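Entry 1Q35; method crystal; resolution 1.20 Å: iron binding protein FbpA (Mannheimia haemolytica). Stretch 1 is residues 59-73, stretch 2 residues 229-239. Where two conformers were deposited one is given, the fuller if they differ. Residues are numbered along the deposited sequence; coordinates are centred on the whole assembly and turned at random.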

ATOM      1  N   ASP A  59      -3.281  -2.534   2.584  1.00  8.87           N
ATOM      2  CA  ASP A  59      -3.048  -3.633   1.655  1.00  9.07           C
ATOM      3  C   ASP A  59      -4.356  -4.391   1.411  1.00  8.97           C
ATOM      4  O   ASP A  59      -5.060  -4.738   2.361  1.00  9.45           O
ATOM      5  CB  ASP A  59      -1.962  -4.539   2.247  1.00  9.73           C
ATOM      6  CG  ASP A  59      -1.830  -5.862   1.536  1.00  9.83           C
ATOM      7  OD1 ASP A  59      -1.831  -5.890   0.279  1.00  9.34           O
ATOM      8  OD2 ASP A  59      -1.713  -6.929   2.180  1.00 11.93           O
ATOM      9  N   ILE A  60      -4.677  -4.647   0.148  1.00  8.68           N
ATOM     10  CA  ILE A  60      -5.864  -5.428  -0.198  1.00  8.78           C
ATOM     11  C   ILE A  60      -5.809  -6.827   0.399  1.00  8.59           C
ATOM     12  O   ILE A  60      -6.843  -7.368   0.787  1.00  9.08           O
ATOM     13  CB  ILE A  60      -6.065  -5.507  -1.733  1.00  8.94           C
ATOM     14  CG1 ILE A  60      -7.363  -6.250  -2.073  1.00  9.55           C
ATOM     15  CG2 ILE A  60      -4.884  -6.198  -2.428  1.00  8.86           C
ATOM     16  CD1 ILE A  60      -8.624  -5.540  -1.638  1.00 10.76           C
ATOM     17  N   SER A  61      -4.626  -7.423   0.488  1.00  8.71           N
ATOM     18  CA  SER A  61      -4.549  -8.775   1.012  1.00  9.08           C
ATOM     19  C   SER A  61      -4.930  -8.835   2.494  1.00  9.43           C
ATOM     20  O   SER A  61      -5.594  -9.778   2.916  1.00 10.11           O
ATOM     21  CB  SER A  61      -3.187  -9.393   0.738  1.00  9.12           C
ATOM     22  OG  SER A  61      -2.978  -9.480  -0.661  1.00  9.66           O
ATOM     23  N   ARG A  62      -4.550  -7.824   3.275  1.00  9.31           N
ATOM     24  CA  ARG A  62      -4.996  -7.728   4.667  1.00  9.77           C
ATOM     25  C   ARG A  62      -6.507  -7.528   4.751  1.00  9.72           C
ATOM     26  O   ARG A  62      -7.177  -8.129   5.598  1.00 10.00           O
ATOM     27  CB  ARG A  62      -4.291  -6.585   5.398  1.00 10.02           C
ATOM     28  CG  ARG A  62      -4.667  -6.449   6.877  1.00 11.63           C
ATOM     29  CD  ARG A  62      -4.126  -7.552   7.769  1.00 14.00           C
ATOM     30  NE  ARG A  62      -2.728  -7.331   8.117  1.00 15.92           N
ATOM     31  CZ  ARG A  62      -1.970  -8.193   8.788  1.00 16.93           C
ATOM     32  NH1 ARG A  62      -0.707  -7.886   9.048  1.00 17.99           N
ATOM     33  NH2 ARG A  62      -2.459  -9.353   9.211  1.00 17.76           N
ATOM     34  N   VAL A  63      -7.044  -6.676   3.887  1.00  9.64           N
ATOM     35  CA  VAL A  63      -8.485  -6.459   3.821  1.00  9.83           C
ATOM     36  C   VAL A  63      -9.216  -7.778   3.618  1.00 10.08           C
ATOM     37  O   VAL A  63     -10.181  -8.073   4.329  1.00 10.56           O
ATOM     38  CB  VAL A  63      -8.859  -5.497   2.673  1.00  9.79           C
ATOM     39  CG1 VAL A  63     -10.350  -5.536   2.387  1.00 10.12           C
ATOM     40  CG2 VAL A  63      -8.428  -4.078   3.005  1.00  9.86           C
ATOM     41  N   MET A  64      -8.762  -8.576   2.661  1.00 10.20           N
ATOM     42  CA  MET A  64      -9.441  -9.832   2.354  1.00 10.81           C
ATOM     43  C   MET A  64      -9.210 -10.879   3.439  1.00 11.28           C
ATOM     44  O   MET A  64     -10.090 -11.691   3.690  1.00 11.80           O
ATOM     45  CB  MET A  64      -9.037 -10.358   0.974  1.00 10.96           C
ATOM     46  CG  MET A  64      -9.465  -9.465  -0.174  1.00 11.22           C
ATOM     47  SD  MET A  64     -11.193  -8.929  -0.099  1.00 13.76           S
ATOM     48  CE  MET A  64     -12.041 -10.494  -0.086  1.00 14.98           C
ATOM     49  N   GLU A  65      -8.070 -10.848   4.125  1.00 11.59           N
ATOM     50  CA  GLU A  65      -7.861 -11.710   5.289  1.00 12.21           C
ATOM     51  C   GLU A  65      -8.963 -11.456   6.321  1.00 12.23           C
ATOM     52  O   GLU A  65      -9.559 -12.393   6.859  1.00 12.94           O
ATOM     53  CB  GLU A  65      -6.491 -11.463   5.927  1.00 12.44           C
ATOM     54  CG  GLU A  65      -6.207 -12.353   7.132  1.00 13.65           C
ATOM     55  CD  GLU A  65      -4.966 -11.950   7.908  1.00 15.69           C
ATOM     56  OE1 GLU A  65      -4.704 -12.575   8.962  1.00 18.52           O
ATOM     57  OE2 GLU A  65      -4.251 -11.016   7.478  1.00 17.05           O
ATOM     58  N   ILE A  66      -9.232 -10.182   6.582  1.00 12.08           N
ATOM     59  CA  ILE A  66     -10.229  -9.774   7.570  1.00 12.34           C
ATOM     60  C   ILE A  66     -11.633 -10.163   7.117  1.00 12.44           C
ATOM     61  O   ILE A  66     -12.408 -10.753   7.879  1.00 12.68           O
ATOM     62  CB  ILE A  66     -10.124  -8.245   7.827  1.00 12.63           C
ATOM     63  CG1 ILE A  66      -8.797  -7.911   8.517  1.00 13.03           C
ATOM     64  CG2 ILE A  66     -11.302  -7.747   8.660  1.00 12.64           C
ATOM     65  CD1 ILE A  66      -8.361  -6.469   8.368  1.00 13.89           C
ATOM     66  N   VAL A  67     -11.951  -9.851   5.870  1.00 12.48           N
ATOM     67  CA  VAL A  67     -13.277 -10.095   5.321  1.00 13.05           C
ATOM     68  C   VAL A  67     -13.554 -11.600   5.199  1.00 13.63           C
ATOM     69  O   VAL A  67     -14.640 -12.059   5.569  1.00 14.05           O
ATOM     70  CB  VAL A  67     -13.437  -9.363   3.972  1.00 13.01           C
ATOM     71  CG1 VAL A  67     -14.715  -9.776   3.253  1.00 13.40           C
ATOM     72  CG2 VAL A  67     -13.424  -7.849   4.204  1.00 13.19           C
ATOM     73  N   ASN A  68     -12.568 -12.362   4.726  1.00 14.32           N
ATOM     74  CA  ASN A  68     -12.689 -13.819   4.590  1.00 15.22           C
ATOM     75  C   ASN A  68     -12.852 -14.528   5.928  1.00 15.71           C
ATOM     76  O   ASN A  68     -13.457 -15.602   5.988  1.00 16.42           O
ATOM     77  CB  ASN A  68     -11.466 -14.424   3.890  1.00 15.34           C
ATOM     78  CG  ASN A  68     -11.390 -14.083   2.409  1.00 15.97           C
ATOM     79  OD1 ASN A  68     -12.360 -13.643   1.800  1.00 17.29           O
ATOM     80  ND2 ASN A  68     -10.207 -14.286   1.826  1.00 16.18           N
ATOM     81  N   ALA A  69     -12.306 -13.936   6.987  1.00 16.09           N
ATOM     82  CA  ALA A  69     -12.415 -14.482   8.341  1.00 16.46           C
ATOM     83  C   ALA A  69     -13.734 -14.096   9.025  1.00 16.67           C
ATOM     84  O   ALA A  69     -13.915 -14.367  10.215  1.00 17.09           O
ATOM     85  CB  ALA A  69     -11.232 -14.025   9.183  1.00 16.51           C
ATOM     86  N   ASP A  70     -14.648 -13.476   8.276  1.00 16.55           N
ATOM     87  CA  ASP A  70     -15.956 -13.061   8.792  1.00 16.73           C
ATOM     88  C   ASP A  70     -15.831 -12.064   9.945  1.00 16.18           C
ATOM     89  O   ASP A  70     -16.619 -12.094  10.890  1.00 16.34           O
ATOM     90  CB  ASP A  70     -16.786 -14.283   9.218  1.00 17.28           C
ATOM     91  CG  ASP A  70     -18.208 -13.923   9.590  1.00 19.06           C
ATOM     92  OD1 ASP A  70     -18.821 -13.093   8.883  1.00 20.78           O
ATOM     93  OD2 ASP A  70     -18.789 -14.416  10.584  1.00 21.40           O
ATOM     94  N   LEU A  71     -14.851 -11.171   9.855  1.00 15.47           N
ATOM     95  CA  LEU A  71     -14.606 -10.186  10.905  1.00 15.36           C
ATOM     96  C   LEU A  71     -15.107  -8.794  10.534  1.00 14.77           C
ATOM     97  O   LEU A  71     -14.941  -7.861  11.309  1.00 15.13           O
ATOM     98  CB  LEU A  71     -13.114 -10.136  11.237  1.00 15.61           C
ATOM     99  CG  LEU A  71     -12.517 -11.460  11.710  1.00 16.97           C
ATOM    100  CD1 LEU A  71     -11.014 -11.341  11.841  1.00 17.86           C
ATOM    101  CD2 LEU A  71     -13.137 -11.894  13.031  1.00 17.47           C
ATOM    102  N   ALA A  72     -15.723  -8.667   9.357  1.00 14.30           N
ATOM    103  CA  ALA A  72     -16.291  -7.406   8.887  1.00 14.34           C
ATOM    104  C   ALA A  72     -17.810  -7.487   8.867  1.00 14.19           C
ATOM    105  O   ALA A  72     -18.388  -8.545   9.124  1.00 14.70           O
ATOM    106  CB  ALA A  72     -15.780  -7.103   7.493  1.00 14.50           C
ATOM    107  N   GLN A  73     -18.447  -6.367   8.546  1.00 13.76           N
ATOM    108  CA  GLN A  73     -19.883  -6.346   8.268  1.00 13.84           C
ATOM    109  C   GLN A  73     -20.205  -5.477   7.060  1.00 13.80           C
ATOM    110  O   GLN A  73     -19.428  -4.594   6.681  1.00 13.58           O
ATOM    111  CB  GLN A  73     -20.683  -5.884   9.490  1.00 14.15           C
ATOM    112  CG  GLN A  73     -20.375  -4.482   9.988  1.00 14.58           C
ATOM    113  CD  GLN A  73     -21.331  -4.069  11.095  1.00 15.22           C
ATOM    114  OE1 GLN A  73     -22.544  -3.997  10.875  1.00 17.92           O
ATOM    115  NE2 GLN A  73     -20.805  -3.834  12.285  1.00 13.89           N
TER
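Stretch 2 (229-239) KNISGVVIAKH

Two polar clusters hold stretch 2 against stretch 1, one near each end. At the first, a salt bridge joins Lys238 NZ to Asp70 OD2 at 2.9 Å. The lysine reaches it with all four chi angles in t. Close by, the backbones form a single bridge between Ala72 and Ala237. Lys238 N donates to Leu71 O at 2.9 Å, and Gln73 N donates to Ile236 O at 3.1 Å. The Gln73 side chain adds a bond from NE2 to Ala237 O, 2.9 Å. Water 2 links Gln73 O and Ile236 N, at 2.9 Å from each.

The second cluster lies at the start of the helix, 60-68. Asp59 caps this helix, accepting from Ser61 N and Arg62 N. Asn230 pairs with the same turn: its ND2 donates to Asp59 OD1 at 2.9 Å, and its OD1 accepts from Ile60 N at 2.9 Å.

Between the clusters the contact is apolar. Stretch 2 is extended; Lys229 is already in a strand that begins earlier in the chain. Its N-to-C direction makes an angle of 52° with that of the helix, and the axes are 8.7 Å apart at closest. Val235 points toward stretch 1. Val235 CG2 lies 3.9 Å from Ile66 CG2, and Val235 CG1 lies 4.3 Å from both Val63 CG1 and Val67 CG2. Ile231 CD1 meets Ile60 CD1 at 4.0 Å.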

ATOM      1  N   LYS A 229      -0.801  -1.594  -8.590  1.00  7.56           N
ATOM      2  CA  LYS A 229      -1.554  -0.738  -7.687  1.00  8.53           C
ATOM      3  C   LYS A 229      -2.092  -1.530  -6.509  1.00  8.25           C
ATOM      4  O   LYS A 229      -2.489  -2.687  -6.639  1.00  8.35           O
ATOM      5  CB  LYS A 229      -2.745  -0.114  -8.415  1.00 10.04           C
ATOM      6  CG  LYS A 229      -2.397   0.720  -9.618  1.00 12.80           C
ATOM      7  CD  LYS A 229      -1.615   1.949  -9.262  1.00 15.30           C
ATOM      8  CE  LYS A 229      -2.382   2.933  -8.393  1.00 16.21           C
ATOM      9  NZ  LYS A 229      -3.658   3.356  -9.015  1.00 17.32           N
ATOM     10  N   ASN A 230      -2.124  -0.882  -5.358  1.00  7.95           N
ATOM     11  CA  ASN A 230      -2.746  -1.434  -4.161  1.00  8.09           C
ATOM     12  C   ASN A 230      -3.505  -0.279  -3.476  1.00  8.13           C
ATOM     13  O   ASN A 230      -3.449   0.860  -3.939  1.00  8.36           O
ATOM     14  CB  ASN A 230      -1.647  -2.064  -3.286  1.00  8.12           C
ATOM     15  CG  ASN A 230      -2.163  -3.095  -2.276  1.00  8.30           C
ATOM     16  OD1 ASN A 230      -3.352  -3.144  -1.941  1.00  8.65           O
ATOM     17  ND2 ASN A 230      -1.242  -3.915  -1.767  1.00  9.12           N
ATOM     18  N   ILE A 231      -4.238  -0.570  -2.409  1.00  8.21           N
ATOM     19  CA  ILE A 231      -5.105   0.422  -1.778  1.00  8.42           C
ATOM     20  C   ILE A 231      -4.833   0.597  -0.303  1.00  8.52           C
ATOM     21  O   ILE A 231      -4.449  -0.353   0.384  1.00  8.93           O
ATOM     22  CB  ILE A 231      -6.605   0.032  -1.923  1.00  8.86           C
ATOM     23  CG1 ILE A 231      -6.880  -1.409  -1.457  1.00  9.37           C
ATOM     24  CG2 ILE A 231      -7.076   0.237  -3.345  1.00  9.35           C
ATOM     25  CD1 ILE A 231      -8.303  -1.619  -0.961  1.00  9.94           C
ATOM     26  N   SER A 232      -5.046   1.812   0.191  1.00  8.62           N
ATOM     27  CA  SER A 232      -5.374   1.975   1.599  1.00  8.97           C
ATOM     28  C   SER A 232      -6.886   1.846   1.670  1.00  9.15           C
ATOM     29  O   SER A 232      -7.593   2.176   0.726  1.00  9.51           O
ATOM     30  CB  SER A 232      -4.889   3.306   2.185  1.00  9.15           C
ATOM     31  OG  SER A 232      -5.805   4.367   1.976  1.00  9.29           O
ATOM     32  N   GLY A 233      -7.385   1.329   2.776  1.00  9.97           N
ATOM     33  CA  GLY A 233      -8.801   1.066   2.863  1.00 10.49           C
ATOM     34  C   GLY A 233      -9.303   0.957   4.273  1.00 10.52           C
ATOM     35  O   GLY A 233      -8.630   1.332   5.238  1.00 10.66           O
ATOM     36  N   VAL A 234     -10.514   0.433   4.391  1.00 10.53           N
ATOM     37  CA  VAL A 234     -11.177   0.382   5.674  1.00 10.74           C
ATOM     38  C   VAL A 234     -12.252  -0.686   5.679  1.00 10.84           C
ATOM     39  O   VAL A 234     -12.897  -0.950   4.658  1.00 10.77           O
ATOM     40  CB  VAL A 234     -11.752   1.766   6.050  1.00 11.00           C
ATOM     41  CG1 VAL A 234     -12.850   2.207   5.083  1.00 11.06           C
ATOM     42  CG2 VAL A 234     -12.236   1.776   7.477  1.00 11.47           C
ATOM     43  N   VAL A 235     -12.391  -1.317   6.840  1.00 10.92           N
ATOM     44  CA  VAL A 235     -13.478  -2.236   7.135  1.00 11.52           C
ATOM     45  C   VAL A 235     -14.110  -1.806   8.461  1.00 11.46           C
ATOM     46  O   VAL A 235     -13.424  -1.287   9.350  1.00 11.62           O
ATOM     47  CB  VAL A 235     -13.018  -3.708   7.209  0.65 12.07           C
ATOM     48  CG1 VAL A 235     -12.259  -4.099   5.956  0.65 12.51           C
ATOM     49  CG2 VAL A 235     -12.185  -3.965   8.446  0.65 12.70           C
ATOM     50  N   ILE A 236     -15.417  -2.008   8.591  1.00 11.69           N
ATOM     51  CA  ILE A 236     -16.098  -1.865   9.873  1.00 12.09           C
ATOM     52  C   ILE A 236     -16.218  -3.263  10.476  1.00 11.88           C
ATOM     53  O   ILE A 236     -16.702  -4.191   9.831  1.00 11.65           O
ATOM     54  CB  ILE A 236     -17.456  -1.142   9.717  1.00 12.31           C
ATOM     55  CG1 ILE A 236     -17.193   0.326   9.355  1.00 13.47           C
ATOM     56  CG2 ILE A 236     -18.280  -1.253  11.003  1.00 12.64           C
ATOM     57  CD1 ILE A 236     -18.420   1.203   9.236  1.00 13.99           C
ATOM     58  N   ALA A 237     -15.718  -3.415  11.697  1.00 12.31           N
ATOM     59  CA  ALA A 237     -15.682  -4.703  12.370  1.00 12.51           C
ATOM     60  C   ALA A 237     -17.085  -5.258  12.603  1.00 12.63           C
ATOM     61  O   ALA A 237     -18.042  -4.506  12.836  1.00 12.45           O
ATOM     62  CB  ALA A 237     -14.940  -4.582  13.686  1.00 12.68           C
ATOM     63  N   LYS A 238     -17.190  -6.583  12.570  1.00 12.94           N
ATOM     64  CA  LYS A 238     -18.473  -7.276  12.674  1.00 13.42           C
ATOM     65  C   LYS A 238     -19.265  -6.850  13.910  1.00 13.34           C
ATOM     66  O   LYS A 238     -20.484  -6.693  13.846  1.00 13.63           O
ATOM     67  CB  LYS A 238     -18.257  -8.795  12.711  1.00 13.83           C
ATOM     68  CG  LYS A 238     -19.551  -9.608  12.829  1.00 15.40           C
ATOM     69  CD  LYS A 238     -19.294 -11.095  12.691  1.00 17.58           C
ATOM     70  CE  LYS A 238     -20.585 -11.894  12.762  1.00 19.31           C
ATOM     71  NZ  LYS A 238     -20.312 -13.357  12.834  1.00 20.74           N
ATOM     72  N   HIS A 239     -18.570  -6.659  15.025  1.00 13.17           N
ATOM     73  CA  HIS A 239     -19.214  -6.390  16.309  1.00 13.81           C
ATOM     74  C   HIS A 239     -19.013  -4.947  16.784  1.00 13.64           C
ATOM     75  O   HIS A 239     -19.126  -4.653  17.975  1.00 13.77           O
ATOM     76  CB  HIS A 239     -18.708  -7.403  17.332  1.00 14.37           C
ATOM     77  CG  HIS A 239     -19.060  -8.814  16.985  1.00 15.71           C
ATOM     78  ND1 HIS A 239     -20.329  -9.320  17.145  1.00 17.27           N
ATOM     79  CD2 HIS A 239     -18.319  -9.815  16.454  1.00 16.99           C
ATOM     80  CE1 HIS A 239     -20.353 -10.578  16.742  1.00 17.82           C
ATOM     81  NE2 HIS A 239     -19.145 -10.903  16.321  1.00 17.73           N
TER
HETATM   82  O   HOH W   1     -21.560 -13.540   9.665  1.00 41.77           O
HETATM   83  O   HOH W   2     -16.974  -3.117   6.441  1.00 12.26           O